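Local coordinates for OsmC family protein (PDB 5CML) that probably hydrolyses carboxyl esters through its alpha/beta-hydrolase esterase domain, the part of a longer OsmC-containing thermophile protein present here, at residues A[128-133]-A[192-197]; A[154-159]-A[167-172]; A[183-188]-A[212-217]. All blocks are in the same frame, centred on the assembly; numbering follows the deposited sequence.

Contact 1 (A[128-133]-A[192-197])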
ATOM      1  N   VAL A 128      -8.207  -6.601  -0.894  1.00 19.11           N
ATOM      2  CA  VAL A 128      -7.362  -5.500  -0.457  1.00 18.15           C
ATOM      3  C   VAL A 128      -6.755  -5.843   0.881  1.00 17.57           C
ATOM      4  O   VAL A 128      -7.443  -6.376   1.756  1.00 18.97           O
ATOM      5  CB  VAL A 128      -8.161  -4.175  -0.314  1.00 20.78           C
ATOM      6  CG1 VAL A 128      -7.263  -3.009   0.177  1.00 23.21           C
ATOM      7  CG2 VAL A 128      -8.887  -3.832  -1.613  1.00 22.89           C
ATOM      8  N   ALA A 129      -5.477  -5.517   1.047  1.00 17.07           N
ATOM      9  CA  ALA A 129      -4.766  -5.800   2.290  1.00 17.38           C
ATOM     10  C   ALA A 129      -3.910  -4.584   2.638  1.00 19.34           C
ATOM     11  O   ALA A 129      -3.301  -3.959   1.747  1.00 21.02           O
ATOM     12  CB  ALA A 129      -3.899  -7.051   2.168  1.00 17.66           C
ATOM     13  N   THR A 130      -3.860  -4.239   3.922  1.00 18.91           N
ATOM     14  CA  THR A 130      -3.034  -3.125   4.352  1.00 19.23           C
ATOM     15  C   THR A 130      -2.207  -3.476   5.567  1.00 17.31           C
ATOM     16  O   THR A 130      -2.537  -4.403   6.304  1.00 19.66           O
ATOM     17  CB  THR A 130      -3.884  -1.864   4.685  1.00 21.23           C
ATOM     18  OG1 THR A 130      -4.767  -2.145   5.771  1.00 22.60           O
ATOM     19  CG2 THR A 130      -4.698  -1.424   3.475  1.00 24.77           C
ATOM     20  N   ILE A 131      -1.141  -2.709   5.760  1.00 16.67           N
ATOM     21  CA  ILE A 131      -0.184  -2.905   6.852  1.00 18.13           C
ATOM     22  C   ILE A 131       0.049  -1.566   7.558  1.00 16.80           C
ATOM     23  O   ILE A 131       0.616  -0.639   6.965  1.00 19.20           O
ATOM     24  CB  ILE A 131       1.164  -3.441   6.332  1.00 18.91           C
ATOM     25  CG1 ILE A 131       0.955  -4.668   5.452  1.00 21.43           C
ATOM     26  CG2 ILE A 131       2.144  -3.719   7.472  1.00 19.54           C
ATOM     27  CD1 ILE A 131       2.030  -4.849   4.401  1.00 23.68           C
ATOM     28  N   GLY A 132      -0.368  -1.445   8.813  1.00 18.02           N
ATOM     29  CA  GLY A 132      -0.091  -0.232   9.559  1.00 19.00           C
ATOM     30  C   GLY A 132      -0.840   0.989   9.045  1.00 20.04           C
ATOM     31  O   GLY A 132      -0.379   2.110   9.217  1.00 22.13           O
ATOM     32  N   ALA A 133      -1.993   0.785   8.427  1.00 19.77           N
ATOM     33  CA  ALA A 133      -2.718   1.905   7.792  1.00 20.53           C
ATOM     34  C   ALA A 133      -3.421   2.809   8.818  1.00 21.09           C
ATOM     35  O   ALA A 133      -4.043   2.320   9.757  1.00 21.11           O
ATOM     36  CB  ALA A 133      -3.741   1.384   6.803  1.00 20.16           C
ATOM     37  N   LEU A 192     -11.272  -7.691   2.811  1.00 19.30           N
ATOM     38  CA  LEU A 192     -10.255  -6.854   3.432  1.00 18.62           C
ATOM     39  C   LEU A 192      -9.439  -7.640   4.450  1.00 18.93           C
ATOM     40  O   LEU A 192     -10.003  -8.371   5.268  1.00 19.90           O
ATOM     41  CB  LEU A 192     -10.925  -5.675   4.137  1.00 19.83           C
ATOM     42  CG  LEU A 192     -10.031  -4.766   4.987  1.00 21.85           C
ATOM     43  CD1 LEU A 192      -9.024  -4.033   4.132  1.00 21.88           C
ATOM     44  CD2 LEU A 192     -10.862  -3.781   5.810  1.00 24.44           C
ATOM     45  N   LEU A 193      -8.129  -7.447   4.418  1.00 17.47           N
ATOM     46  CA  LEU A 193      -7.225  -7.995   5.435  1.00 16.96           C
ATOM     47  C   LEU A 193      -6.350  -6.878   5.992  1.00 17.57           C
ATOM     48  O   LEU A 193      -5.595  -6.233   5.261  1.00 19.16           O
ATOM     49  CB  LEU A 193      -6.365  -9.135   4.843  1.00 18.20           C
ATOM     50  CG  LEU A 193      -5.243  -9.654   5.747  1.00 17.88           C
ATOM     51  CD1 LEU A 193      -5.802 -10.204   7.087  1.00 19.86           C
ATOM     52  CD2 LEU A 193      -4.426 -10.732   5.025  1.00 19.07           C
ATOM     53  N   LEU A 194      -6.496  -6.616   7.284  1.00 17.66           N
ATOM     54  CA  LEU A 194      -5.713  -5.612   7.978  1.00 18.29           C
ATOM     55  C   LEU A 194      -4.608  -6.250   8.797  1.00 17.78           C
ATOM     56  O   LEU A 194      -4.896  -7.089   9.642  1.00 20.09           O
ATOM     57  CB  LEU A 194      -6.600  -4.818   8.939  1.00 18.04           C
ATOM     58  CG  LEU A 194      -7.792  -4.086   8.323  1.00 20.28           C
ATOM     59  CD1 LEU A 194      -8.811  -3.758   9.408  1.00 23.16           C
ATOM     60  CD2 LEU A 194      -7.307  -2.827   7.633  1.00 23.21           C
ATOM     61  N   PHE A 195      -3.370  -5.825   8.581  1.00 17.18           N
ATOM     62  CA  PHE A 195      -2.251  -6.172   9.454  1.00 17.48           C
ATOM     63  C   PHE A 195      -1.888  -4.970  10.285  1.00 15.84           C
ATOM     64  O   PHE A 195      -1.821  -3.865   9.747  1.00 18.84           O
ATOM     65  CB  PHE A 195      -1.001  -6.559   8.670  1.00 17.47           C
ATOM     66  CG  PHE A 195      -1.108  -7.821   7.860  1.00 17.73           C
ATOM     67  CD1 PHE A 195      -0.743  -9.041   8.397  1.00 17.99           C
ATOM     68  CD2 PHE A 195      -1.489  -7.776   6.524  1.00 18.80           C
ATOM     69  CE1 PHE A 195      -0.789 -10.202   7.614  1.00 18.99           C
ATOM     70  CE2 PHE A 195      -1.538  -8.918   5.758  1.00 18.23           C
ATOM     71  CZ  PHE A 195      -1.185 -10.135   6.310  1.00 19.14           C
ATOM     72  N   HIS A 196      -1.609  -5.151  11.578  1.00 18.05           N
ATOM     73  CA  HIS A 196      -1.151  -4.040  12.387  1.00 16.80           C
ATOM     74  C   HIS A 196      -0.452  -4.552  13.623  1.00 18.19           C
ATOM     75  O   HIS A 196      -0.889  -5.531  14.217  1.00 18.98           O
ATOM     76  CB  HIS A 196      -2.328  -3.162  12.803  1.00 19.04           C
ATOM     77  CG  HIS A 196      -2.011  -1.702  12.906  1.00 18.98           C
ATOM     78  ND1 HIS A 196      -2.609  -0.766  12.093  1.00 18.49           N
ATOM     79  CD2 HIS A 196      -1.193  -1.012  13.740  1.00 20.26           C
ATOM     80  CE1 HIS A 196      -2.173   0.442  12.412  1.00 20.60           C
ATOM     81  NE2 HIS A 196      -1.314   0.322  13.409  1.00 20.10           N
ATOM     82  N   SER A 197       0.607  -3.859  14.029  1.00 19.46           N
ATOM     83  CA  SER A 197       1.287  -4.182  15.273  1.00 19.33           C
ATOM     84  C   SER A 197       0.695  -3.442  16.456  1.00 21.08           C
ATOM     85  O   SER A 197       0.529  -2.219  16.408  1.00 21.73           O
ATOM     86  CB  SER A 197       2.748  -3.828  15.191  1.00 21.55           C
ATOM     87  OG  SER A 197       3.332  -4.001  16.451  1.00 23.50           O
TER
HETATM   88  O   HOH W   1      -3.578  -1.939   8.246  1.00 19.91           O
HETATM   89  O   HOH W   2      -4.680  -0.478  10.188  1.00 19.52           O
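On the face carrying A129, I131, L193 and F195, the apolar centre is I131 beside F195, pointing the same way, with I131 CG1 4.1 Å from F195 CD2. A129 CB meets L193 CB at 4.2 Å. On the other face L194, its CG anti to the carbonyl carbon, brings CD2 to 3.2 Å from T130 OG1, a tight methyl-to-hydroxyl approach. The strands run parallel, 10° apart, tied by four backbone hydrogen bonds; the shortest, F195 N to T130 O, is 2.8 Å and nearly along the C=O axis. Beyond I131 the chain turns at G132, whose CA sits over one face of the H196 ring in a CH-pi contact, 3.8 Å from its centroid. One water links T130 OG1, A133 N and F195 O; a second water, 2.8 Å from H196 ND1, also bonds A133 O, while H196 NE2 is hydrogen-bonded to V203 O. An alanine replacing H196, without ring, water link or V203 bond, would probably loosen the G132 turn. Strands 127-131 and 192-196 adjoin toward one edge of the alpha/beta-hydrolase sheet, between 104-108 and the outermost strand 219-223, with helix 234-252 covering the I131 face and helix 110-118 the T130 face.

Contact 2 (A[154-159]-A[167-172])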
ATOM      1  N   VAL A 154       4.886  24.033  -5.206  1.00 63.94           N
ATOM      2  CA  VAL A 154       3.892  24.437  -4.222  1.00 62.32           C
ATOM      3  C   VAL A 154       3.080  23.213  -3.800  1.00 60.02           C
ATOM      4  O   VAL A 154       3.106  22.175  -4.476  1.00 58.75           O
ATOM      5  CB  VAL A 154       2.951  25.535  -4.801  1.00 64.01           C
ATOM      6  CG1 VAL A 154       1.980  26.075  -3.746  1.00 64.30           C
ATOM      7  CG2 VAL A 154       3.767  26.683  -5.377  1.00 65.22           C
ATOM      8  N   GLY A 155       2.397  23.322  -2.663  1.00 57.29           N
ATOM      9  CA  GLY A 155       1.353  22.385  -2.301  1.00 54.16           C
ATOM     10  C   GLY A 155       1.836  21.006  -1.896  1.00 50.79           C
ATOM     11  O   GLY A 155       1.190  20.007  -2.230  1.00 49.92           O
ATOM     12  N   GLU A 156       2.961  20.942  -1.185  1.00 48.39           N
ATOM     13  CA  GLU A 156       3.478  19.657  -0.697  1.00 46.57           C
ATOM     14  C   GLU A 156       3.569  19.638   0.831  1.00 43.64           C
ATOM     15  O   GLU A 156       3.403  20.659   1.489  1.00 43.04           O
ATOM     16  CB  GLU A 156       4.836  19.353  -1.346  1.00 47.87           C
ATOM     17  CG  GLU A 156       4.731  19.335  -2.880  1.00 49.66           C
ATOM     18  CD  GLU A 156       5.942  18.740  -3.594  1.00 53.10           C
ATOM     19  OE1 GLU A 156       6.936  18.410  -2.930  1.00 53.32           O
ATOM     20  OE2 GLU A 156       5.892  18.607  -4.838  1.00 56.01           O
ATOM     21  N   ALA A 157       3.788  18.451   1.385  1.00 40.40           N
ATOM     22  CA  ALA A 157       3.878  18.282   2.836  1.00 41.30           C
ATOM     23  C   ALA A 157       5.037  17.353   3.163  1.00 39.20           C
ATOM     24  O   ALA A 157       5.406  16.526   2.318  1.00 40.36           O
ATOM     25  CB  ALA A 157       2.564  17.734   3.389  1.00 42.51           C
ATOM     26  N   VAL A 158       5.611  17.486   4.365  1.00 34.86           N
ATOM     27  CA  VAL A 158       6.692  16.598   4.817  1.00 34.59           C
ATOM     28  C   VAL A 158       6.163  15.546   5.809  1.00 33.15           C
ATOM     29  O   VAL A 158       5.514  15.878   6.797  1.00 33.62           O
ATOM     30  CB  VAL A 158       7.838  17.388   5.471  1.00 35.90           C
ATOM     31  CG1 VAL A 158       8.939  16.455   6.014  1.00 36.17           C
ATOM     32  CG2 VAL A 158       8.445  18.373   4.482  1.00 35.41           C
ATOM     33  N   VAL A 159       6.470  14.281   5.526  1.00 30.73           N
ATOM     34  CA  VAL A 159       5.968  13.140   6.276  1.00 28.67           C
ATOM     35  C   VAL A 159       7.089  12.542   7.117  1.00 28.08           C
ATOM     36  O   VAL A 159       8.216  12.395   6.646  1.00 28.21           O
ATOM     37  CB  VAL A 159       5.419  12.033   5.341  1.00 29.91           C
ATOM     38  CG1 VAL A 159       4.800  10.890   6.144  1.00 29.45           C
ATOM     39  CG2 VAL A 159       4.408  12.598   4.357  1.00 30.12           C
ATOM     40  N   ARG A 167       8.484  13.877   1.126  1.00 38.41           N
ATOM     41  CA  ARG A 167       7.464  14.837   0.705  1.00 42.46           C
ATOM     42  C   ARG A 167       6.304  14.150   0.018  1.00 45.17           C
ATOM     43  O   ARG A 167       6.502  13.142  -0.660  1.00 47.39           O
ATOM     44  CB  ARG A 167       8.043  15.865  -0.267  1.00 45.58           C
ATOM     45  CG  ARG A 167       9.282  16.577   0.208  1.00 47.40           C
ATOM     46  CD  ARG A 167      10.038  17.157  -0.982  1.00 49.52           C
ATOM     47  NE  ARG A 167       9.404  18.384  -1.450  1.00 54.12           N
ATOM     48  CZ  ARG A 167       9.494  19.550  -0.818  1.00 56.70           C
ATOM     49  NH1 ARG A 167      10.184  19.634   0.314  1.00 57.87           N
ATOM     50  NH2 ARG A 167       8.886  20.625  -1.307  1.00 57.43           N
ATOM     51  N   ILE A 168       5.105  14.701   0.175  1.00 47.22           N
ATOM     52  CA  ILE A 168       3.953  14.300  -0.631  1.00 46.85           C
ATOM     53  C   ILE A 168       3.097  15.527  -0.966  1.00 47.09           C
ATOM     54  O   ILE A 168       3.232  16.574  -0.331  1.00 45.79           O
ATOM     55  CB  ILE A 168       3.075  13.246   0.081  1.00 48.15           C
ATOM     56  CG1 ILE A 168       2.516  13.804   1.391  1.00 47.79           C
ATOM     57  CG2 ILE A 168       3.876  11.980   0.304  1.00 49.94           C
ATOM     58  CD1 ILE A 168       1.375  12.956   1.955  1.00 49.81           C
ATOM     59  N   LYS A 169       2.220  15.401  -1.957  1.00 46.66           N
ATOM     60  CA  LYS A 169       1.286  16.487  -2.274  1.00 46.82           C
ATOM     61  C   LYS A 169       0.259  16.744  -1.148  1.00 44.58           C
ATOM     62  O   LYS A 169      -0.299  15.802  -0.570  1.00 43.26           O
ATOM     63  CB  LYS A 169       0.550  16.175  -3.580  1.00 49.59           C
ATOM     64  CG  LYS A 169       1.469  15.964  -4.783  1.00 53.58           C
ATOM     65  CD  LYS A 169       2.354  17.181  -5.010  1.00 57.20           C
ATOM     66  CE  LYS A 169       2.873  17.256  -6.436  1.00 59.32           C
ATOM     67  NZ  LYS A 169       3.623  18.531  -6.683  1.00 60.80           N
ATOM     68  N   LYS A 170       0.019  18.015  -0.827  1.00 45.70           N
ATOM     69  CA  LYS A 170      -1.069  18.373   0.095  1.00 46.65           C
ATOM     70  C   LYS A 170      -2.406  17.866  -0.440  1.00 42.24           C
ATOM     71  O   LYS A 170      -3.325  17.576   0.337  1.00 42.14           O
ATOM     72  CB  LYS A 170      -1.145  19.884   0.317  1.00 51.74           C
ATOM     73  CG  LYS A 170       0.032  20.474   1.084  1.00 56.70           C
ATOM     74  CD  LYS A 170      -0.093  21.998   1.186  1.00 59.74           C
ATOM     75  CE  LYS A 170       1.242  22.665   1.495  1.00 61.84           C
ATOM     76  NZ  LYS A 170       1.134  24.156   1.575  1.00 63.81           N
ATOM     77  N   GLN A 171      -2.495  17.746  -1.763  1.00 38.75           N
ATOM     78  CA  GLN A 171      -3.675  17.201  -2.427  1.00 39.85           C
ATOM     79  C   GLN A 171      -4.032  15.821  -1.869  1.00 36.71           C
ATOM     80  O   GLN A 171      -5.209  15.468  -1.800  1.00 36.33           O
ATOM     81  CB  GLN A 171      -3.443  17.130  -3.952  1.00 44.27           C
ATOM     82  CG  GLN A 171      -4.601  16.526  -4.760  1.00 49.31           C
ATOM     83  CD  GLN A 171      -4.242  16.264  -6.220  1.00 53.64           C
ATOM     84  OE1 GLN A 171      -3.088  15.981  -6.552  1.00 56.13           O
ATOM     85  NE2 GLN A 171      -5.236  16.358  -7.097  1.00 53.91           N
ATOM     86  N   PHE A 172      -3.029  15.046  -1.456  1.00 35.63           N
ATOM     87  CA  PHE A 172      -3.293  13.720  -0.917  1.00 34.43           C
ATOM     88  C   PHE A 172      -4.231  13.781   0.300  1.00 31.77           C
ATOM     89  O   PHE A 172      -5.267  13.133   0.305  1.00 28.83           O
ATOM     90  CB  PHE A 172      -1.987  13.011  -0.531  1.00 35.68           C
ATOM     91  CG  PHE A 172      -2.197  11.704   0.173  1.00 37.75           C
ATOM     92  CD1 PHE A 172      -2.658  10.595  -0.523  1.00 39.03           C
ATOM     93  CD2 PHE A 172      -1.940  11.578   1.532  1.00 37.86           C
ATOM     94  CE1 PHE A 172      -2.875   9.392   0.124  1.00 39.37           C
ATOM     95  CE2 PHE A 172      -2.147  10.365   2.182  1.00 38.65           C
ATOM     96  CZ  PHE A 172      -2.609   9.274   1.475  1.00 38.64           C
TER
HETATM   97  O   HOH W   3      -0.982  19.304  -3.902  1.00 40.89           O
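The tight part is the backbone ladder between strands 156-159 and 167-169. A157 and I168 form a hydrogen-bonded pair, with A157 N only 2.6 Å from I168 O, nearly along its C=O axis, and I168 N returning a bond to A157 O. I168 holds CG1 in the crowded position between its backbone N and carbonyl carbon (chi1 61°). The V159 and I168 side chains cross at about a right angle, V159 CG2 3.7 Å from I168 CG1; L144 covers both. The strands are the arms of a beta hairpin, which strand 144-146 extends to a small antiparallel sheet apart from the main hydrolase sheet. At the hairpin's open end G155, with positive phi, turns its O to K170 N (2.7 Å), and a water joins that oxygen to Q171 N. Here the extended K170 chain packs CE against E156 O; only its NZ end is loose, in a long, weak ion pair with D149. Exposed R167, bent at chi3, and partly exposed K169 form the open side. Between them buried E156 forms salt bridges with both: E156 OE1 to R167 NE at 2.9 Å, the carboxylate and guanidinium planes 55° apart, and E156 OE2, by its anti lone pair, to K169 NZ, also at 2.9 Å.

Contact 3 (A[183-188]-A[212-217])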
ATOM      1  N   ASP A 183     -15.955   5.806   4.814  1.00 26.18           N
ATOM      2  CA  ASP A 183     -17.036   5.585   3.843  1.00 26.33           C
ATOM      3  C   ASP A 183     -16.566   4.671   2.721  1.00 24.39           C
ATOM      4  O   ASP A 183     -17.286   3.771   2.297  1.00 26.57           O
ATOM      5  CB  ASP A 183     -17.543   6.900   3.213  1.00 31.07           C
ATOM      6  CG  ASP A 183     -18.463   7.699   4.127  1.00 38.01           C
ATOM      7  OD1 ASP A 183     -18.886   7.156   5.173  1.00 39.82           O
ATOM      8  OD2 ASP A 183     -18.783   8.876   3.768  1.00 41.00           O
ATOM      9  N   GLN A 184     -15.363   4.920   2.230  1.00 21.83           N
ATOM     10  CA  GLN A 184     -14.811   4.110   1.153  1.00 22.46           C
ATOM     11  C   GLN A 184     -14.664   2.651   1.581  1.00 21.60           C
ATOM     12  O   GLN A 184     -14.991   1.729   0.824  1.00 22.71           O
ATOM     13  CB  GLN A 184     -13.463   4.684   0.695  1.00 23.34           C
ATOM     14  CG  GLN A 184     -13.583   6.003  -0.070  1.00 25.21           C
ATOM     15  CD  GLN A 184     -14.274   5.830  -1.416  1.00 31.70           C
ATOM     16  OE1 GLN A 184     -13.658   5.411  -2.394  1.00 38.52           O
ATOM     17  NE2 GLN A 184     -15.543   6.128  -1.464  1.00 33.13           N
ATOM     18  N   VAL A 185     -14.208   2.442   2.805  1.00 21.86           N
ATOM     19  CA  VAL A 185     -13.982   1.099   3.293  1.00 22.20           C
ATOM     20  C   VAL A 185     -15.330   0.394   3.457  1.00 23.75           C
ATOM     21  O   VAL A 185     -15.475  -0.786   3.138  1.00 26.50           O
ATOM     22  CB  VAL A 185     -13.197   1.126   4.607  1.00 23.53           C
ATOM     23  CG1 VAL A 185     -13.169  -0.242   5.261  1.00 27.31           C
ATOM     24  CG2 VAL A 185     -11.770   1.597   4.353  1.00 22.75           C
ATOM     25  N   ARG A 186     -16.325   1.115   3.975  1.00 23.53           N
ATOM     26  CA  ARG A 186     -17.636   0.528   4.182  1.00 25.71           C
ATOM     27  C   ARG A 186     -18.302   0.095   2.857  1.00 27.31           C
ATOM     28  O   ARG A 186     -19.013  -0.919   2.824  1.00 27.80           O
ATOM     29  CB  ARG A 186     -18.524   1.524   4.932  1.00 27.61           C
ATOM     30  CG  ARG A 186     -19.883   0.967   5.323  1.00 32.10           C
ATOM     31  CD  ARG A 186     -20.718   1.997   6.077  1.00 39.31           C
ATOM     32  NE  ARG A 186     -20.993   3.182   5.261  1.00 46.29           N
ATOM     33  CZ  ARG A 186     -20.465   4.393   5.454  1.00 51.50           C
ATOM     34  NH1 ARG A 186     -19.627   4.642   6.464  1.00 52.44           N
ATOM     35  NH2 ARG A 186     -20.799   5.378   4.631  1.00 53.86           N
ATOM     36  N   THR A 187     -18.065   0.844   1.773  1.00 25.80           N
ATOM     37  CA  THR A 187     -18.724   0.578   0.491  1.00 27.57           C
ATOM     38  C   THR A 187     -17.844  -0.125  -0.565  1.00 26.91           C
ATOM     39  O   THR A 187     -18.277  -0.330  -1.693  1.00 27.70           O
ATOM     40  CB  THR A 187     -19.257   1.882  -0.139  1.00 28.77           C
ATOM     41  OG1 THR A 187     -18.174   2.791  -0.401  1.00 29.72           O
ATOM     42  CG2 THR A 187     -20.253   2.528   0.798  1.00 30.49           C
ATOM     43  N   MET A 188     -16.628  -0.502  -0.183  1.00 26.62           N
ATOM     44  CA  MET A 188     -15.680  -1.210  -1.064  1.00 26.19           C
ATOM     45  C   MET A 188     -16.218  -2.532  -1.653  1.00 24.32           C
ATOM     46  O   MET A 188     -15.918  -2.896  -2.798  1.00 24.91           O
ATOM     47  CB  MET A 188     -14.416  -1.482  -0.246  1.00 30.39           C
ATOM     48  CG  MET A 188     -13.278  -2.061  -0.943  1.00 36.60           C
ATOM     49  SD  MET A 188     -11.966  -1.756   0.229  1.00 36.96           S
ATOM     50  CE  MET A 188     -12.392  -2.777   1.663  1.00 31.01           C
ATOM     51  N   PHE A 212     -11.540  -1.759  10.896  1.00 20.71           N
ATOM     52  CA  PHE A 212     -12.300  -2.999  10.962  1.00 20.00           C
ATOM     53  C   PHE A 212     -13.776  -2.739  11.250  1.00 22.87           C
ATOM     54  O   PHE A 212     -14.653  -3.368  10.656  1.00 23.19           O
ATOM     55  CB  PHE A 212     -11.691  -3.936  12.020  1.00 20.53           C
ATOM     56  CG  PHE A 212     -12.266  -5.326  12.009  1.00 20.22           C
ATOM     57  CD1 PHE A 212     -13.413  -5.620  12.719  1.00 21.78           C
ATOM     58  CD2 PHE A 212     -11.659  -6.344  11.295  1.00 20.79           C
ATOM     59  CE1 PHE A 212     -13.943  -6.897  12.714  1.00 20.69           C
ATOM     60  CE2 PHE A 212     -12.196  -7.625  11.291  1.00 21.22           C
ATOM     61  CZ  PHE A 212     -13.327  -7.902  12.002  1.00 21.93           C
ATOM     62  N   GLN A 213     -14.059  -1.810  12.148  1.00 23.16           N
ATOM     63  CA  GLN A 213     -15.447  -1.485  12.465  1.00 24.91           C
ATOM     64  C   GLN A 213     -16.174  -0.857  11.274  1.00 26.53           C
ATOM     65  O   GLN A 213     -17.387  -1.067  11.083  1.00 28.91           O
ATOM     66  CB  GLN A 213     -15.483  -0.568  13.688  1.00 27.65           C
ATOM     67  CG  GLN A 213     -15.030  -1.254  14.965  1.00 36.65           C
ATOM     68  CD  GLN A 213     -15.101  -0.341  16.172  1.00 47.09           C
ATOM     69  OE1 GLN A 213     -16.166   0.188  16.491  1.00 50.28           O
ATOM     70  NE2 GLN A 213     -13.971  -0.153  16.853  1.00 51.20           N
ATOM     71  N   ALA A 214     -15.441  -0.103  10.462  1.00 24.95           N
ATOM     72  CA  ALA A 214     -16.032   0.583   9.311  1.00 25.17           C
ATOM     73  C   ALA A 214     -16.369  -0.419   8.223  1.00 25.63           C
ATOM     74  O   ALA A 214     -17.357  -0.273   7.508  1.00 26.49           O
ATOM     75  CB  ALA A 214     -15.075   1.636   8.770  1.00 27.20           C
ATOM     76  N   ALA A 215     -15.500  -1.421   8.077  1.00 24.94           N
ATOM     77  CA  ALA A 215     -15.647  -2.400   7.026  1.00 24.13           C
ATOM     78  C   ALA A 215     -16.829  -3.332   7.254  1.00 24.72           C
ATOM     79  O   ALA A 215     -17.366  -3.457   8.365  1.00 25.70           O
ATOM     80  CB  ALA A 215     -14.380  -3.204   6.901  1.00 23.02           C
ATOM     81  N   ARG A 216     -17.229  -3.979   6.168  1.00 23.76           N
ATOM     82  CA  ARG A 216     -18.224  -5.035   6.209  1.00 23.68           C
ATOM     83  C   ARG A 216     -17.510  -6.339   5.888  1.00 23.97           C
ATOM     84  O   ARG A 216     -16.386  -6.335   5.371  1.00 24.36           O
ATOM     85  CB  ARG A 216     -19.354  -4.754   5.215  1.00 28.84           C
ATOM     86  CG  ARG A 216     -20.126  -3.477   5.533  1.00 34.87           C
ATOM     87  CD  ARG A 216     -21.193  -3.156   4.494  1.00 43.58           C
ATOM     88  NE  ARG A 216     -21.947  -1.962   4.863  1.00 50.23           N
ATOM     89  CZ  ARG A 216     -22.512  -1.133   3.989  1.00 53.31           C
ATOM     90  NH1 ARG A 216     -22.404  -1.357   2.682  1.00 53.79           N
ATOM     91  NH2 ARG A 216     -23.179  -0.071   4.420  1.00 55.70           N
ATOM     92  N   HIS A 217     -18.151  -7.455   6.182  1.00 25.02           N
ATOM     93  CA  HIS A 217     -17.545  -8.732   5.845  1.00 24.48           C
ATOM     94  C   HIS A 217     -17.503  -8.941   4.340  1.00 25.65           C
ATOM     95  O   HIS A 217     -18.362  -8.403   3.621  1.00 27.59           O
ATOM     96  CB  HIS A 217     -18.278  -9.875   6.523  1.00 25.13           C
ATOM     97  CG  HIS A 217     -17.882 -10.024   7.948  1.00 24.88           C
ATOM     98  ND1 HIS A 217     -16.703 -10.632   8.318  1.00 25.56           N
ATOM     99  CD2 HIS A 217     -18.449  -9.564   9.084  1.00 26.02           C
ATOM    100  CE1 HIS A 217     -16.583 -10.576   9.633  1.00 26.20           C
ATOM    101  NE2 HIS A 217     -17.623  -9.923  10.121  1.00 25.51           N
TER
HETATM  102  O   HOH W   4     -16.065  -3.456   3.625  1.00 26.59           O
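Apolar contact is confined to one small patch. V185 points toward the other segment and, with CG1 anti to its backbone N (chi1 170°), sets that methyl 3.6 Å from A215 CB and more loosely against A214 CB. Alongside, the aliphatic stem of R186 rests on its neighbours: its CB is 3.4 Å from A214 O, and its CG lies over one face of the R216 guanidinium, 3.3 Å above the plane and toward the rim. The contact thus lays helix 181-187 against the C-terminal end of helix 206-214, where A215 leaves helical geometry; both pack on the L192/L194 face of strand 192-196 of the alpha/beta-hydrolase sheet. Among the charged groups, the two guanidinium planes are 58° apart, and R186 NE comes within 4.0 Å of R216 NH2, a like-charge approach probably eased by D183. R186, bent at chi3, grips D183 OD1 end-on in a salt bridge; the R186 NH2 bond to OD1, 2.7 Å, comes from above the carboxylate plane, while NH1 meets the anti lone pair of OD1. No direct hydrogen bond joins the segments. Instead a water lies 2.8 Å from both V185 O and R216 N, accepting from the latter.

In the fold
Contacts 1 and 3 are neighbours, their centres 13 Å apart, and contact 3 packs against strand 192-196 of contact 1: L192 CD2 lies 3.7 Å from A215 CB, and L194 reaches F212. Along the chain come strand 127-131, helix 181-187, strand 192-196 and helix 206-214, so the segments of the two contacts alternate; V128 CG2 also packs on M188 SD. Contact 2 closes before contact 3 opens. Its centre lies 24 Å from that of contact 1 and 27 Å from that of contact 3, on a separate small sheet. The 58 residues between the segments of contact 1 include contact 2, probably as the cap-like insertion common in this fold, whose S109, H229 and D200 probably form the catalytic triad.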